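Local coordinates for NAD-dependent formate dehydrogenase gamma subunit (Cupriavidus necator, PDB 6VW7), which carries a [2Fe-2S] cluster in a thioredoxin-like domain and pairs with the beta subunit in the FdsBG subcomplex of a cytosolic, NAD-dependent formate dehydrogenase, at residues 31-35 / 67-71; 75-81 / 119-124. All coordinates share one frame; numbering follows the deposited sequence.

Contact 1: residues 31-35 / 67-71; sequences LLPIL and VITFY
Val67 is the bump of this helix-helix contact, and Leu31, Leu32 and Leu35, on one side of helix 31-42, form the hollow that takes it. Chi1 of 168° sets Val67 CG1 anti to the backbone N and CG2 anti to the carbonyl carbon, which gives each methyl its own leucine partners. CG1 goes between two leucines, 3.7 Å from Leu35 CD1 and 3.9 Å from Leu32 CD1. CG2 meets Leu31 CD2 at 3.8 Å, these two side chains reaching for each other tip to tip. One turn after Leu31, Leu35 lies across Ile68, both of its methyls against the isoleucine CG1, Leu35 CD2 the closer at 3.7 Å. Leu32 completes the fit by crossing Tyr71 at about a right angle. Its CD1 lies 4.0 Å from Tyr71 CE2, while CD2 lies over one ring face, offset toward the rim; Phe70 CD2 covers the opposite face. The Tyr71 hydroxyl is bonded to Arg285 O and Ser281 OG of the beta subunit. Within the N-terminal helical bundle, this buried seam joins helix 31-42 to the end of helix 61-70. Helix 50-57 packs on Leu31 and Ile68, helix 14-24 on Ile34, and the beta subunit on Leu31, Leu32 and Tyr71.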
loop_
_atom_site.group_PDB
_atom_site.type_symbol
_atom_site.label_atom_id
_atom_site.label_comp_id
_atom_site.label_asym_id
_atom_site.label_seq_id
_atom_site.Cartn_x
_atom_site.Cartn_y
_atom_site.Cartn_z
ATOM N N LEU A 31 5.116 18.360 -13.821
ATOM C CA LEU A 31 3.747 18.357 -14.341
ATOM C C LEU A 31 2.755 17.757 -13.342
ATOM O O LEU A 31 1.711 18.361 -13.071
ATOM C CB LEU A 31 3.667 17.637 -15.685
ATOM C CG LEU A 31 2.280 17.650 -16.334
ATOM C CD1 LEU A 31 1.672 19.048 -16.278
ATOM C CD2 LEU A 31 2.353 17.167 -17.786
ATOM N N LEU A 32 3.033 16.547 -12.816
ATOM C CA LEU A 32 2.098 15.943 -11.864
ATOM C C LEU A 32 1.949 16.748 -10.573
ATOM O O LEU A 32 0.811 16.860 -10.086
ATOM C CB LEU A 32 2.486 14.487 -11.548
ATOM C CG LEU A 32 1.719 13.452 -12.375
ATOM C CD1 LEU A 32 2.201 13.500 -13.804
ATOM C CD2 LEU A 32 1.836 12.003 -11.822
ATOM N N PRO A 33 3.021 17.241 -9.918
ATOM C CA PRO A 33 2.802 18.144 -8.767
ATOM C C PRO A 33 1.968 19.359 -9.124
ATOM O O PRO A 33 1.167 19.830 -8.301
ATOM C CB PRO A 33 4.225 18.529 -8.342
ATOM C CG PRO A 33 5.047 17.271 -8.725
ATOM C CD PRO A 33 4.443 16.844 -10.041
ATOM N N ILE A 34 2.141 19.897 -10.333
ATOM C CA ILE A 34 1.336 21.046 -10.747
ATOM C C ILE A 34 -0.128 20.641 -10.874
ATOM O O ILE A 34 -1.024 21.318 -10.359
ATOM C CB ILE A 34 1.873 21.633 -12.066
ATOM C CG1 ILE A 34 3.174 22.392 -11.821
ATOM C CG2 ILE A 34 0.827 22.524 -12.739
ATOM C CD1 ILE A 34 3.856 22.891 -13.096
ATOM N N LEU A 35 -0.389 19.517 -11.548
ATOM C CA LEU A 35 -1.767 19.076 -11.742
ATOM C C LEU A 35 -2.437 18.776 -10.406
ATOM O O LEU A 35 -3.616 19.092 -10.214
ATOM C CB LEU A 35 -1.806 17.844 -12.658
ATOM C CG LEU A 35 -1.399 18.072 -14.121
ATOM C CD1 LEU A 35 -1.353 16.734 -14.926
ATOM C CD2 LEU A 35 -2.332 19.049 -14.786
ATOM N N VAL A 67 -1.429 13.717 -20.486
ATOM C CA VAL A 67 -1.161 13.331 -19.103
ATOM C C VAL A 67 -2.436 13.422 -18.269
ATOM O O VAL A 67 -2.782 12.489 -17.533
ATOM C CB VAL A 67 -0.027 14.200 -18.526
ATOM C CG1 VAL A 67 0.084 14.049 -16.987
ATOM C CG2 VAL A 67 1.299 13.857 -19.232
ATOM N N ILE A 68 -3.167 14.537 -18.392
ATOM C CA ILE A 68 -4.411 14.701 -17.644
ATOM C C ILE A 68 -5.365 13.556 -17.947
ATOM O O ILE A 68 -5.990 12.987 -17.041
ATOM C CB ILE A 68 -5.052 16.066 -17.964
ATOM C CG1 ILE A 68 -4.167 17.214 -17.474
ATOM C CG2 ILE A 68 -6.427 16.163 -17.336
ATOM C CD1 ILE A 68 -4.561 18.585 -18.062
ATOM N N THR A 69 -5.470 13.184 -19.227
ATOM C CA THR A 69 -6.375 12.121 -19.644
ATOM C C THR A 69 -5.906 10.743 -19.182
ATOM O O THR A 69 -6.736 9.880 -18.872
ATOM C CB THR A 69 -6.522 12.160 -21.171
ATOM O OG1 THR A 69 -7.237 13.347 -21.539
ATOM C CG2 THR A 69 -7.268 10.951 -21.687
ATOM N N PHE A 70 -4.594 10.521 -19.114
ATOM C CA PHE A 70 -4.075 9.198 -18.771
ATOM C C PHE A 70 -4.407 8.816 -17.331
ATOM O O PHE A 70 -4.746 7.662 -17.048
ATOM C CB PHE A 70 -2.556 9.170 -18.997
ATOM C CG PHE A 70 -1.907 7.820 -18.707
ATOM C CD1 PHE A 70 -1.800 6.863 -19.708
ATOM C CD2 PHE A 70 -1.388 7.531 -17.448
ATOM C CE1 PHE A 70 -1.207 5.626 -19.450
ATOM C CE2 PHE A 70 -0.788 6.305 -17.181
ATOM C CZ PHE A 70 -0.700 5.342 -18.198
ATOM N N TYR A 71 -4.306 9.759 -16.402
ATOM C CA TYR A 71 -4.348 9.441 -14.982
ATOM C C TYR A 71 -5.766 9.623 -14.454
ATOM O O TYR A 71 -6.290 10.742 -14.450
ATOM C CB TYR A 71 -3.355 10.310 -14.206
ATOM C CG TYR A 71 -1.892 9.972 -14.460
ATOM C CD1 TYR A 71 -1.273 8.879 -13.838
ATOM C CD2 TYR A 71 -1.127 10.754 -15.313
ATOM C CE1 TYR A 71 0.094 8.580 -14.080
ATOM C CE2 TYR A 71 0.214 10.473 -15.559
ATOM C CZ TYR A 71 0.815 9.374 -14.954
ATOM O OH TYR A 71 2.141 9.131 -15.208
#

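Contact 2: residues 75-81 / 119-124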
loop_
_atom_site.group_PDB
_atom_site.type_symbol
_atom_site.label_atom_id
_atom_site.label_comp_id
_atom_site.label_asym_id
_atom_site.label_seq_id
_atom_site.Cartn_x
_atom_site.Cartn_y
_atom_site.Cartn_z
ATOM N N ARG A 75 -9.457 15.095 -12.674
ATOM C CA ARG A 75 -10.726 15.378 -13.325
ATOM C C ARG A 75 -10.660 16.735 -14.004
ATOM O O ARG A 75 -9.979 17.651 -13.534
ATOM C CB ARG A 75 -11.912 15.308 -12.349
ATOM C CG ARG A 75 -11.738 16.000 -11.019
ATOM C CD ARG A 75 -12.938 15.710 -10.110
ATOM N NE ARG A 75 -12.977 14.321 -9.659
ATOM C CZ ARG A 75 -13.877 13.417 -10.045
ATOM N NH1 ARG A 75 -14.842 13.741 -10.896
ATOM N NH2 ARG A 75 -13.814 12.183 -9.571
ATOM N N GLN A 76 -11.343 16.836 -15.140
ATOM C CA GLN A 76 -11.364 18.050 -15.943
ATOM C C GLN A 76 -12.639 18.862 -15.767
ATOM O O GLN A 76 -12.795 19.890 -16.425
ATOM C CB GLN A 76 -11.155 17.701 -17.420
ATOM C CG GLN A 76 -9.752 17.204 -17.696
ATOM C CD GLN A 76 -9.541 16.747 -19.125
ATOM O OE1 GLN A 76 -8.880 17.428 -19.915
ATOM N NE2 GLN A 76 -10.083 15.573 -19.461
ATOM N N GLN A 77 -13.560 18.412 -14.924
ATOM C CA GLN A 77 -14.771 19.143 -14.595
ATOM C C GLN A 77 -15.039 18.959 -13.110
ATOM O O GLN A 77 -14.662 17.932 -12.539
ATOM C CB GLN A 77 -15.975 18.644 -15.414
ATOM N N PRO A 78 -15.697 19.920 -12.461
ATOM C CA PRO A 78 -15.919 19.798 -11.015
ATOM C C PRO A 78 -16.706 18.540 -10.671
ATOM O O PRO A 78 -17.553 18.080 -11.437
ATOM C CB PRO A 78 -16.715 21.062 -10.670
ATOM C CG PRO A 78 -16.411 22.016 -11.774
ATOM C CD PRO A 78 -16.225 21.183 -13.001
ATOM N N ALA A 79 -16.374 17.950 -9.529
ATOM C CA ALA A 79 -17.156 16.852 -8.986
ATOM C C ALA A 79 -18.295 17.429 -8.151
ATOM O O ALA A 79 -18.391 18.638 -7.951
ATOM C CB ALA A 79 -16.275 15.921 -8.157
ATOM N N GLY A 80 -19.169 16.563 -7.647
ATOM C CA GLY A 80 -20.173 17.013 -6.696
ATOM C C GLY A 80 -19.524 17.462 -5.406
ATOM O O GLY A 80 -18.293 17.476 -5.325
ATOM N N ARG A 81 -20.320 17.831 -4.394
ATOM C CA ARG A 81 -19.740 18.313 -3.139
ATOM C C ARG A 81 -18.821 17.265 -2.515
ATOM O O ARG A 81 -17.746 17.604 -2.006
ATOM C CB ARG A 81 -20.851 18.711 -2.160
ATOM C CG ARG A 81 -20.517 19.866 -1.168
ATOM C CD ARG A 81 -19.176 19.647 -0.473
ATOM N NE ARG A 81 -18.964 20.384 0.768
ATOM C CZ ARG A 81 -17.861 20.268 1.507
ATOM N NH1 ARG A 81 -16.879 19.455 1.122
ATOM N NH2 ARG A 81 -17.735 20.965 2.629
ATOM N N GLY A 119 -26.426 17.003 -6.939
ATOM C CA GLY A 119 -25.037 17.429 -6.948
ATOM C C GLY A 119 -24.255 17.222 -5.668
ATOM O O GLY A 119 -23.158 17.778 -5.535
ATOM N N GLN A 120 -24.768 16.439 -4.719
ATOM C CA GLN A 120 -24.103 16.299 -3.427
ATOM C C GLN A 120 -23.013 15.233 -3.426
ATOM O O GLN A 120 -22.006 15.384 -2.720
ATOM C CB GLN A 120 -25.129 15.976 -2.336
ATOM C CG GLN A 120 -25.957 17.180 -1.914
ATOM C CD GLN A 120 -25.101 18.399 -1.644
ATOM O OE1 GLN A 120 -24.316 18.424 -0.695
ATOM N NE2 GLN A 120 -25.231 19.412 -2.496
ATOM N N VAL A 121 -23.172 14.169 -4.206
ATOM C CA VAL A 121 -22.261 13.033 -4.168
ATOM C C VAL A 121 -21.831 12.690 -5.587
ATOM O O VAL A 121 -22.668 12.599 -6.491
ATOM C CB VAL A 121 -22.907 11.807 -3.493
ATOM C CG1 VAL A 121 -22.061 10.542 -3.731
ATOM C CG2 VAL A 121 -23.082 12.052 -2.010
ATOM N N THR A 122 -20.527 12.513 -5.778
ATOM C CA THR A 122 -19.972 11.877 -6.970
ATOM C C THR A 122 -19.478 10.493 -6.571
ATOM O O THR A 122 -18.655 10.364 -5.657
ATOM C CB THR A 122 -18.832 12.705 -7.570
ATOM O OG1 THR A 122 -19.355 13.927 -8.109
ATOM C CG2 THR A 122 -18.125 11.931 -8.672
ATOM N N LEU A 123 -19.982 9.469 -7.253
ATOM C CA LEU A 123 -19.646 8.077 -6.969
ATOM C C LEU A 123 -18.510 7.634 -7.889
ATOM O O LEU A 123 -18.642 7.700 -9.115
ATOM C CB LEU A 123 -20.874 7.192 -7.161
ATOM C CG LEU A 123 -20.728 5.707 -6.844
ATOM C CD1 LEU A 123 -20.416 5.530 -5.373
ATOM C CD2 LEU A 123 -22.015 4.998 -7.222
ATOM N N GLU A 124 -17.392 7.201 -7.298
ATOM C CA GLU A 124 -16.210 6.771 -8.037
ATOM C C GLU A 124 -15.736 5.408 -7.554
ATOM O O GLU A 124 -15.800 5.121 -6.351
ATOM C CB GLU A 124 -15.061 7.776 -7.871
ATOM C CG GLU A 124 -15.329 9.161 -8.437
ATOM C CD GLU A 124 -15.067 9.255 -9.933
ATOM O OE1 GLU A 124 -14.758 8.223 -10.575
ATOM O OE2 GLU A 124 -15.169 10.378 -10.468
#
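Gly80 and Arg81 hand their backbone N-H groups to the 119-124 segment, and Arg75 reaches it separately through its side chain. Gly80 N donates to Thr122 OG1 at 2.7 Å, nearly straight at 167°. Arg81 N donates to Gly119 O at 3.1 Å, in the carbonyl plane. Having no side chain, Gly80 can bring its CA to 3.3 Å from that same Gly119 O, and Ala79 CB lies 3.7 Å from Thr122 OG1. Arg81 CB rests 3.8 Å from Gln120 OE1, while the arginine's tip leads away. Arg75 NH2 and Glu124 OE2 form a salt bridge at the guanidinium edge, the two flat groups turned 67° apart. The modelled Arg75 NH2 to Glu124 OE2 distance of 2.4 Å is too short for an ordinary bond and, as Arg75 has two conformers, its exact value is doubtful.

A second shell sets these groups. Thr122 holds OG1 beside its backbone N (chi1 -68°), where the hydroxyl also bonds to Thr115 OG1. His113 ND1 bonds the other carboxylate oxygen, Glu124 OE1, and Gln39 OE1 bonds Arg75 N. Backbone bonds to His82 and Val84 tie Thr122 into the parallel pair of strands 121-126 and 82-87.

The Thr122 hydroxyl is thus shared between a loop amide and a second threonine. Glu124 OE2 faces Arg75, whose nearby guanidinium would tend to keep the carboxylate charged, though the detail of that bridge is uncertain. Polar bonds, rather than apolar packing, fasten the interdomain linker to the sheet of the thioredoxin-like domain.

Overall arrangement
From the N terminus, helix 14-24 leads into helix 31-42, and contact 1 closes the loop that returns through helix 50-57 to helix 61-70. Contact 2 opens only afterwards, so the two are in series and neither nest nor cross. Its loop runs from the linker 75-81 through strand 82-87, helices 90-94 and 97-108 and strand 114-115 to strand 121-126, taking in Cys87 and Cys92 of the cluster site; Cys128 and Cys132 follow. Contact 1 joins the second and fourth helices of the N-terminal half; contact 2 brings the chain leaving that half against strand 121-126. Their centres are 18 Å apart, yet they touch where Ile68 CG2 packs 3.5 Å from Gln76 CG.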